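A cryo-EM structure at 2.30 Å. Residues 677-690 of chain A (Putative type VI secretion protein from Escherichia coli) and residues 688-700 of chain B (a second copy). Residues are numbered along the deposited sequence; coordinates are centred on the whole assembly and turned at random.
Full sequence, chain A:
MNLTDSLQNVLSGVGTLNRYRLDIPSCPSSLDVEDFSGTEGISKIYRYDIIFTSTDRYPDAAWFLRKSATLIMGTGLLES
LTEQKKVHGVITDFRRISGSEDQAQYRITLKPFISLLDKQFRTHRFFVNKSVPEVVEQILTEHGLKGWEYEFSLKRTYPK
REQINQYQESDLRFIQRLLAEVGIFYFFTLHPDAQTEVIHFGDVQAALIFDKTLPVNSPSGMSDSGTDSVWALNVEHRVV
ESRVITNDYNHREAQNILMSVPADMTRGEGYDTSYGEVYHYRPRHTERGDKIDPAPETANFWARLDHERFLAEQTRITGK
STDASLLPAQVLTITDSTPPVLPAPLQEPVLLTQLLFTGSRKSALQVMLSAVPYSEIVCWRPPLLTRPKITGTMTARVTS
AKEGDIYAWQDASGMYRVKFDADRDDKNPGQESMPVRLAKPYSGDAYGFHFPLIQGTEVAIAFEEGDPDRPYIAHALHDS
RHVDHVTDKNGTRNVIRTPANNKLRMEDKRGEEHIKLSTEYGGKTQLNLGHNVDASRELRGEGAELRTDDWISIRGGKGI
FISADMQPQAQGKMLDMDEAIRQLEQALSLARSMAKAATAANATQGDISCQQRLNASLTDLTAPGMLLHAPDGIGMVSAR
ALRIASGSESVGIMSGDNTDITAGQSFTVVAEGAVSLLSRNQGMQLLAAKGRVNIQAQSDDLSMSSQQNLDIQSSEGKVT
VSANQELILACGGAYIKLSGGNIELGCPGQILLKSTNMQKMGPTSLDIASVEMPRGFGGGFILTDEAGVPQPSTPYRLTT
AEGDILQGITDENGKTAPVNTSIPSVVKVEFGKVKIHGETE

Chain A 677-690: LLSRNQGMQLLAAK
Chain B 688-700: AAKGRVNIQAQSD

Each stretch combines extended strand with loop or turn, and the two run the same way. Strand 684-688 of chain A and strand 693-697 of chain B lie 4.7 Å apart at closest approach, with only 2° between their directions, so they form a parallel sheet. The register pairs Met A684 with Val B693, Gln A685 with Asn B694, Leu A686 with Ile B695, Leu A687 with Gln B696 and Ala A688 with Ala B697, at CA-CA separations of 4.7 to 5.0 Å. Phi/psi values such as -117/99 at Leu A686 and -121/118 at Ile B695 are those of beta strands. The loops and turns depart from this at Arg A680 (-92/-35), Asn A681 (-129/-37), Gln A682 (-110/22), Ala A689 (-58/-43), Ala B689 (-57/-43) and Gln B698 (-65/-23).

The ladder alternates between chains, as parallel pairing requires. Met A684 N donates to Arg B692 O (3.0 Å), Asn B694 N to Met A684 O (2.8 Å), Leu A686 N to Asn B694 O (2.8 Å), Gln B696 N to Leu A686 O (3.0 Å), Ala A688 N to Gln B696 O (2.9 Å) and Gln B698 N to Ala A688 O (2.9 Å). N-H...O angles of 152-172° support each bond. CA-H...O contacts supplement them, as from Ile B695 CA to Leu A686 O (3.2 Å).

Upstream, Ser A679 pairs with Ala B688 (CA-CA 4.6 Å), and Ala B689 N donates to Ser A679 O at 2.8 Å. The offset is nine residues at both bridged segments, but the intervening loops differ locally: Gly A683 CA lies 3.7 Å from Gly B691 CA. Gly A683 (phi/psi 72/-173) makes a weak bond from its N to Lys B690 O (3.0 Å, 126°). A CB there would fall 2.1 Å from Arg B692 O; one on Gly B691 (88/157) would fall 2.1 Å from Gly A683 N. Close approach therefore depends on both glycines.

Side chains alternate between faces. On one, Met A684 (chi1 t, chi2 t, chi3 m) places CB 4.3 Å from CG2 of Val B693 (t), while Leu A686 (m, t) brings CD1 to 3.8 Å from CG1 of Ile B695 (m, t); the small Ala A688 and Ala B697 occupy the same face. On the other, Leu A687 (m, t) sets CD2 3.8 Å from CB of Gln B696 (m, t, chi3 48°). Within chain B, Gln B696 NE2 donates to OD1 of Asn B694 (t, chi2 -140°) in a very short 2.5 Å bond.

In the earlier strand 677-679, Leu A678 (t, p) places CD1 4.2 Å from Ala B689 CB. At the far end, Ser B699 (p) donates from OG to Ala A689 O at 2.9 Å, extending the polar contact past the ladder.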

ATOM      1  N   LEU A 677      -9.864   2.567 -13.007  1.00 35.70           N
ATOM      2  CA  LEU A 677      -8.987   1.445 -13.294  1.00 35.70           C
ATOM      3  C   LEU A 677      -8.695   1.440 -14.781  1.00 35.70           C
ATOM      4  O   LEU A 677      -9.606   1.256 -15.594  1.00 35.70           O
ATOM      5  CB  LEU A 677      -9.612   0.118 -12.866  1.00 35.70           C
ATOM      6  CG  LEU A 677     -10.204   0.019 -11.465  1.00 35.70           C
ATOM      7  CD1 LEU A 677     -10.696  -1.389 -11.223  1.00 35.70           C
ATOM      8  CD2 LEU A 677      -9.189   0.415 -10.419  1.00 35.70           C
ATOM      9  N   LEU A 678      -7.437   1.649 -15.134  1.00 36.29           N
ATOM     10  CA  LEU A 678      -7.005   1.644 -16.520  1.00 36.29           C
ATOM     11  C   LEU A 678      -5.977   0.544 -16.720  1.00 36.29           C
ATOM     12  O   LEU A 678      -4.906   0.564 -16.107  1.00 36.29           O
ATOM     13  CB  LEU A 678      -6.434   2.997 -16.931  1.00 36.29           C
ATOM     14  CG  LEU A 678      -5.792   3.009 -18.316  1.00 36.29           C
ATOM     15  CD1 LEU A 678      -6.790   2.638 -19.409  1.00 36.29           C
ATOM     16  CD2 LEU A 678      -5.173   4.352 -18.581  1.00 36.29           C
ATOM     17  N   SER A 679      -6.310  -0.410 -17.567  1.00 38.16           N
ATOM     18  CA  SER A 679      -5.360  -1.381 -18.071  1.00 38.16           C
ATOM     19  C   SER A 679      -4.897  -0.914 -19.441  1.00 38.16           C
ATOM     20  O   SER A 679      -5.715  -0.515 -20.271  1.00 38.16           O
ATOM     21  CB  SER A 679      -5.994  -2.767 -18.145  1.00 38.16           C
ATOM     22  OG  SER A 679      -5.216  -3.641 -18.926  1.00 38.16           O
ATOM     23  N   ARG A 680      -3.592  -0.945 -19.671  1.00 41.14           N
ATOM     24  CA  ARG A 680      -3.080  -0.406 -20.922  1.00 41.14           C
ATOM     25  C   ARG A 680      -2.966  -1.465 -22.009  1.00 41.14           C
ATOM     26  O   ARG A 680      -3.201  -1.166 -23.180  1.00 41.14           O
ATOM     27  CB  ARG A 680      -1.729   0.263 -20.692  1.00 41.14           C
ATOM     28  CG  ARG A 680      -1.818   1.484 -19.810  1.00 41.14           C
ATOM     29  CD  ARG A 680      -0.549   2.271 -19.839  1.00 41.14           C
ATOM     30  NE  ARG A 680      -0.354   2.912 -21.130  1.00 41.14           N
ATOM     31  CZ  ARG A 680       0.809   3.371 -21.567  1.00 41.14           C
ATOM     32  NH1 ARG A 680       1.891   3.258 -20.818  1.00 41.14           N
ATOM     33  NH2 ARG A 680       0.883   3.952 -22.752  1.00 41.14           N
ATOM     34  N   ASN A 681      -2.631  -2.682 -21.660  1.00 41.87           N
ATOM     35  CA  ASN A 681      -2.346  -3.618 -22.736  1.00 41.87           C
ATOM     36  C   ASN A 681      -3.096  -4.935 -22.642  1.00 41.87           C
ATOM     37  O   ASN A 681      -3.492  -5.472 -23.672  1.00 41.87           O
ATOM     38  CB  ASN A 681      -0.842  -3.889 -22.796  1.00 41.87           C
ATOM     39  CG  ASN A 681      -0.064  -2.692 -23.266  1.00 41.87           C
ATOM     40  OD1 ASN A 681       0.079  -2.471 -24.459  1.00 41.87           O
ATOM     41  ND2 ASN A 681       0.431  -1.902 -22.331  1.00 41.87           N
ATOM     42  N   GLN A 682      -3.294  -5.473 -21.445  1.00 41.98           N
ATOM     43  CA  GLN A 682      -3.763  -6.843 -21.307  1.00 41.98           C
ATOM     44  C   GLN A 682      -5.191  -6.930 -20.790  1.00 41.98           C
ATOM     45  O   GLN A 682      -5.592  -7.968 -20.261  1.00 41.98           O
ATOM     46  CB  GLN A 682      -2.812  -7.631 -20.414  1.00 41.98           C
ATOM     47  CG  GLN A 682      -1.459  -7.847 -21.056  1.00 41.98           C
ATOM     48  CD  GLN A 682      -0.361  -8.075 -20.044  1.00 41.98           C
ATOM     49  OE1 GLN A 682      -0.618  -8.438 -18.902  1.00 41.98           O
ATOM     50  NE2 GLN A 682       0.875  -7.861 -20.460  1.00 41.98           N
ATOM     51  N   GLY A 683      -5.967  -5.877 -20.953  1.00 39.66           N
ATOM     52  CA  GLY A 683      -7.361  -5.929 -20.616  1.00 39.66           C
ATOM     53  C   GLY A 683      -7.633  -5.971 -19.123  1.00 39.66           C
ATOM     54  O   GLY A 683      -6.756  -5.842 -18.279  1.00 39.66           O
ATOM     55  N   MET A 684      -8.901  -6.175 -18.819  1.00 38.41           N
ATOM     56  CA  MET A 684      -9.405  -6.070 -17.464  1.00 38.41           C
ATOM     57  C   MET A 684     -10.298  -7.261 -17.176  1.00 38.41           C
ATOM     58  O   MET A 684     -11.176  -7.592 -17.975  1.00 38.41           O
ATOM     59  CB  MET A 684     -10.159  -4.757 -17.281  1.00 38.41           C
ATOM     60  CG  MET A 684     -10.731  -4.529 -15.916  1.00 38.41           C
ATOM     61  SD  MET A 684     -11.272  -2.826 -15.709  1.00 38.41           S
ATOM     62  CE  MET A 684      -9.780  -1.943 -16.137  1.00 38.41           C
ATOM     63  N   GLN A 685     -10.061  -7.911 -16.048  1.00 37.88           N
ATOM     64  CA  GLN A 685     -10.898  -9.001 -15.579  1.00 37.88           C
ATOM     65  C   GLN A 685     -11.503  -8.593 -14.249  1.00 37.88           C
ATOM     66  O   GLN A 685     -10.777  -8.320 -13.289  1.00 37.88           O
ATOM     67  CB  GLN A 685     -10.105 -10.300 -15.445  1.00 37.88           C
ATOM     68  CG  GLN A 685      -9.380 -10.719 -16.700  1.00 37.88           C
ATOM     69  CD  GLN A 685      -7.996 -10.114 -16.789  1.00 37.88           C
ATOM     70  OE1 GLN A 685      -7.220 -10.181 -15.836  1.00 37.88           O
ATOM     71  NE2 GLN A 685      -7.680  -9.508 -17.927  1.00 37.88           N
ATOM     72  N   LEU A 686     -12.816  -8.522 -14.207  1.00 36.28           N
ATOM     73  CA  LEU A 686     -13.570  -8.263 -12.990  1.00 36.28           C
ATOM     74  C   LEU A 686     -14.405  -9.510 -12.747  1.00 36.28           C
ATOM     75  O   LEU A 686     -15.451  -9.704 -13.372  1.00 36.28           O
ATOM     76  CB  LEU A 686     -14.409  -6.999 -13.128  1.00 36.28           C
ATOM     77  CG  LEU A 686     -13.642  -5.812 -13.726  1.00 36.28           C
ATOM     78  CD1 LEU A 686     -14.568  -4.701 -14.181  1.00 36.28           C
ATOM     79  CD2 LEU A 686     -12.620  -5.270 -12.744  1.00 36.28           C
ATOM     80  N   LEU A 687     -13.922 -10.373 -11.866  1.00 37.20           N
ATOM     81  CA  LEU A 687     -14.459 -11.712 -11.707  1.00 37.20           C
ATOM     82  C   LEU A 687     -14.857 -11.963 -10.266  1.00 37.20           C
ATOM     83  O   LEU A 687     -14.077 -11.713  -9.345  1.00 37.20           O
ATOM     84  CB  LEU A 687     -13.444 -12.761 -12.151  1.00 37.20           C
ATOM     85  CG  LEU A 687     -12.656 -12.456 -13.419  1.00 37.20           C
ATOM     86  CD1 LEU A 687     -11.565 -13.489 -13.612  1.00 37.20           C
ATOM     87  CD2 LEU A 687     -13.585 -12.403 -14.631  1.00 37.20           C
ATOM     88  N   ALA A 688     -16.059 -12.467 -10.079  1.00 37.37           N
ATOM     89  CA  ALA A 688     -16.472 -13.074  -8.826  1.00 37.37           C
ATOM     90  C   ALA A 688     -16.590 -14.568  -9.078  1.00 37.37           C
ATOM     91  O   ALA A 688     -17.484 -15.009  -9.806  1.00 37.37           O
ATOM     92  CB  ALA A 688     -17.782 -12.484  -8.321  1.00 37.37           C
ATOM     93  N   ALA A 689     -15.665 -15.338  -8.511  1.00 38.77           N
ATOM     94  CA  ALA A 689     -15.786 -16.787  -8.572  1.00 38.77           C
ATOM     95  C   ALA A 689     -17.103 -17.237  -7.961  1.00 38.77           C
ATOM     96  O   ALA A 689     -17.791 -18.097  -8.514  1.00 38.77           O
ATOM     97  CB  ALA A 689     -14.606 -17.446  -7.868  1.00 38.77           C
ATOM     98  N   LYS A 690     -17.471 -16.650  -6.831  1.00 40.29           N
ATOM     99  CA  LYS A 690     -18.769 -16.841  -6.217  1.00 40.29           C
ATOM    100  C   LYS A 690     -19.296 -15.487  -5.785  1.00 40.29           C
ATOM    101  O   LYS A 690     -18.544 -14.523  -5.649  1.00 40.29           O
ATOM    102  CB  LYS A 690     -18.710 -17.779  -5.008  1.00 40.29           C
ATOM    103  CG  LYS A 690     -18.172 -19.146  -5.307  1.00 40.29           C
ATOM    104  CD  LYS A 690     -18.021 -19.945  -4.033  1.00 40.29           C
ATOM    105  CE  LYS A 690     -17.348 -21.267  -4.300  1.00 40.29           C
ATOM    106  NZ  LYS A 690     -17.213 -22.063  -3.053  1.00 40.29           N
TER
ATOM    107  N   ALA B 688     -10.060  -0.648 -20.332  1.00 37.29           N
ATOM    108  CA  ALA B 688      -8.924  -1.309 -20.950  1.00 37.29           C
ATOM    109  C   ALA B 688      -8.639  -0.574 -22.249  1.00 37.29           C
ATOM    110  O   ALA B 688      -9.433  -0.641 -23.191  1.00 37.29           O
ATOM    111  CB  ALA B 688      -9.198  -2.787 -21.191  1.00 37.29           C
ATOM    112  N   ALA B 689      -7.529   0.160 -22.281  1.00 38.98           N
ATOM    113  CA  ALA B 689      -7.099   0.774 -23.527  1.00 38.98           C
ATOM    114  C   ALA B 689      -6.905  -0.282 -24.603  1.00 38.98           C
ATOM    115  O   ALA B 689      -7.322  -0.097 -25.749  1.00 38.98           O
ATOM    116  CB  ALA B 689      -5.817   1.569 -23.310  1.00 38.98           C
ATOM    117  N   LYS B 690      -6.293  -1.401 -24.241  1.00 40.42           N
ATOM    118  CA  LYS B 690      -6.186  -2.565 -25.096  1.00 40.42           C
ATOM    119  C   LYS B 690      -6.507  -3.794 -24.270  1.00 40.42           C
ATOM    120  O   LYS B 690      -6.461  -3.769 -23.041  1.00 40.42           O
ATOM    121  CB  LYS B 690      -4.791  -2.710 -25.711  1.00 40.42           C
ATOM    122  CG  LYS B 690      -4.345  -1.535 -26.529  1.00 40.42           C
ATOM    123  CD  LYS B 690      -2.912  -1.711 -26.971  1.00 40.42           C
ATOM    124  CE  LYS B 690      -2.407  -0.477 -27.672  1.00 40.42           C
ATOM    125  NZ  LYS B 690      -1.003  -0.652 -28.125  1.00 40.42           N
ATOM    126  N   GLY B 691      -6.826  -4.874 -24.959  1.00 40.16           N
ATOM    127  CA  GLY B 691      -7.135  -6.119 -24.301  1.00 40.16           C
ATOM    128  C   GLY B 691      -8.604  -6.245 -23.943  1.00 40.16           C
ATOM    129  O   GLY B 691      -9.331  -5.270 -23.793  1.00 40.16           O
ATOM    130  N   ARG B 692      -9.024  -7.489 -23.789  1.00 40.88           N
ATOM    131  CA  ARG B 692     -10.419  -7.807 -23.540  1.00 40.88           C
ATOM    132  C   ARG B 692     -10.842  -7.391 -22.134  1.00 40.88           C
ATOM    133  O   ARG B 692     -10.093  -7.551 -21.171  1.00 40.88           O
ATOM    134  CB  ARG B 692     -10.621  -9.305 -23.739  1.00 40.88           C
ATOM    135  CG  ARG B 692     -12.025  -9.810 -23.602  1.00 40.88           C
ATOM    136  CD  ARG B 692     -12.094 -11.251 -24.082  1.00 40.88           C
ATOM    137  NE  ARG B 692     -13.256 -11.958 -23.557  1.00 40.88           N
ATOM    138  CZ  ARG B 692     -13.224 -12.770 -22.509  1.00 40.88           C
ATOM    139  NH1 ARG B 692     -12.086 -12.983 -21.864  1.00 40.88           N
ATOM    140  NH2 ARG B 692     -14.332 -13.374 -22.106  1.00 40.88           N
ATOM    141  N   VAL B 693     -12.042  -6.840 -22.021  1.00 37.43           N
ATOM    142  CA  VAL B 693     -12.680  -6.613 -20.732  1.00 37.43           C
ATOM    143  C   VAL B 693     -13.611  -7.782 -20.468  1.00 37.43           C
ATOM    144  O   VAL B 693     -14.514  -8.062 -21.264  1.00 37.43           O
ATOM    145  CB  VAL B 693     -13.442  -5.281 -20.692  1.00 37.43           C
ATOM    146  CG1 VAL B 693     -14.267  -5.189 -19.424  1.00 37.43           C
ATOM    147  CG2 VAL B 693     -12.487  -4.127 -20.784  1.00 37.43           C
ATOM    148  N   ASN B 694     -13.389  -8.469 -19.359  1.00 37.59           N
ATOM    149  CA  ASN B 694     -14.173  -9.636 -18.993  1.00 37.59           C
ATOM    150  C   ASN B 694     -14.748  -9.424 -17.603  1.00 37.59           C
ATOM    151  O   ASN B 694     -14.001  -9.269 -16.634  1.00 37.59           O
ATOM    152  CB  ASN B 694     -13.325 -10.906 -19.050  1.00 37.59           C
ATOM    153  CG  ASN B 694     -14.132 -12.144 -18.778  1.00 37.59           C
ATOM    154  OD1 ASN B 694     -13.680 -13.055 -18.095  1.00 37.59           O
ATOM    155  ND2 ASN B 694     -15.344 -12.182 -19.305  1.00 37.59           N
ATOM    156  N   ILE B 695     -16.069  -9.417 -17.512  1.00 36.50           N
ATOM    157  CA  ILE B 695     -16.788  -9.242 -16.261  1.00 36.50           C
ATOM    158  C   ILE B 695     -17.663 -10.468 -16.071  1.00 36.50           C
ATOM    159  O   ILE B 695     -18.551 -10.735 -16.891  1.00 36.50           O
ATOM    160  CB  ILE B 695     -17.623  -7.959 -16.260  1.00 36.50           C
ATOM    161  CG1 ILE B 695     -16.726  -6.759 -16.549  1.00 36.50           C
ATOM    162  CG2 ILE B 695     -18.365  -7.805 -14.951  1.00 36.50           C
ATOM    163  CD1 ILE B 695     -17.465  -5.501 -16.798  1.00 36.50           C
ATOM    164  N   GLN B 696     -17.420 -11.217 -15.003  1.00 38.37           N
ATOM    165  CA  GLN B 696     -18.092 -12.489 -14.786  1.00 38.37           C
ATOM    166  C   GLN B 696     -18.556 -12.632 -13.351  1.00 38.37           C
ATOM    167  O   GLN B 696     -17.771 -12.448 -12.417  1.00 38.37           O
ATOM    168  CB  GLN B 696     -17.187 -13.666 -15.105  1.00 38.37           C
ATOM    169  CG  GLN B 696     -16.718 -13.745 -16.505  1.00 38.37           C
ATOM    170  CD  GLN B 696     -16.093 -15.078 -16.796  1.00 38.37           C
ATOM    171  OE1 GLN B 696     -16.652 -16.119 -16.469  1.00 38.37           O
ATOM    172  NE2 GLN B 696     -14.919 -15.058 -17.397  1.00 38.37           N
ATOM    173  N   ALA B 697     -19.824 -12.984 -13.188  1.00 39.00           N
ATOM    174  CA  ALA B 697     -20.299 -13.673 -11.994  1.00 39.00           C
ATOM    175  C   ALA B 697     -20.245 -15.155 -12.336  1.00 39.00           C
ATOM    176  O   ALA B 697     -21.193 -15.729 -12.870  1.00 39.00           O
ATOM    177  CB  ALA B 697     -21.696 -13.214 -11.607  1.00 39.00           C
ATOM    178  N   GLN B 698     -19.107 -15.776 -12.038  1.00 40.99           N
ATOM    179  CA  GLN B 698     -18.832 -17.123 -12.517  1.00 40.99           C
ATOM    180  C   GLN B 698     -19.775 -18.169 -11.945  1.00 40.99           C
ATOM    181  O   GLN B 698     -19.949 -19.221 -12.561  1.00 40.99           O
ATOM    182  CB  GLN B 698     -17.387 -17.496 -12.213  1.00 40.99           C
ATOM    183  CG  GLN B 698     -16.401 -16.686 -13.011  1.00 40.99           C
ATOM    184  CD  GLN B 698     -14.967 -17.004 -12.680  1.00 40.99           C
ATOM    185  OE1 GLN B 698     -14.672 -17.570 -11.635  1.00 40.99           O
ATOM    186  NE2 GLN B 698     -14.064 -16.633 -13.568  1.00 40.99           N
ATOM    187  N   SER B 699     -20.394 -17.913 -10.801  1.00 41.54           N
ATOM    188  CA  SER B 699     -21.332 -18.881 -10.254  1.00 41.54           C
ATOM    189  C   SER B 699     -22.547 -18.214  -9.629  1.00 41.54           C
ATOM    190  O   SER B 699     -23.170 -18.785  -8.733  1.00 41.54           O
ATOM    191  CB  SER B 699     -20.641 -19.783  -9.227  1.00 41.54           C
ATOM    192  OG  SER B 699     -20.439 -19.103  -8.004  1.00 41.54           O
ATOM    193  N   ASP B 700     -22.915 -17.025 -10.080  1.00 41.63           N
ATOM    194  CA  ASP B 700     -23.958 -16.271  -9.400  1.00 41.63           C
ATOM    195  C   ASP B 700     -24.609 -15.307 -10.387  1.00 41.63           C
ATOM    196  O   ASP B 700     -24.386 -15.382 -11.597  1.00 41.63           O
ATOM    197  CB  ASP B 700     -23.376 -15.542  -8.186  1.00 41.63           C
ATOM    198  CG  ASP B 700     -24.397 -15.291  -7.108  1.00 41.63           C
ATOM    199  OD1 ASP B 700     -25.344 -14.514  -7.341  1.00 41.63           O
ATOM    200  OD2 ASP B 700     -24.253 -15.866  -6.016  1.00 41.63           O
TER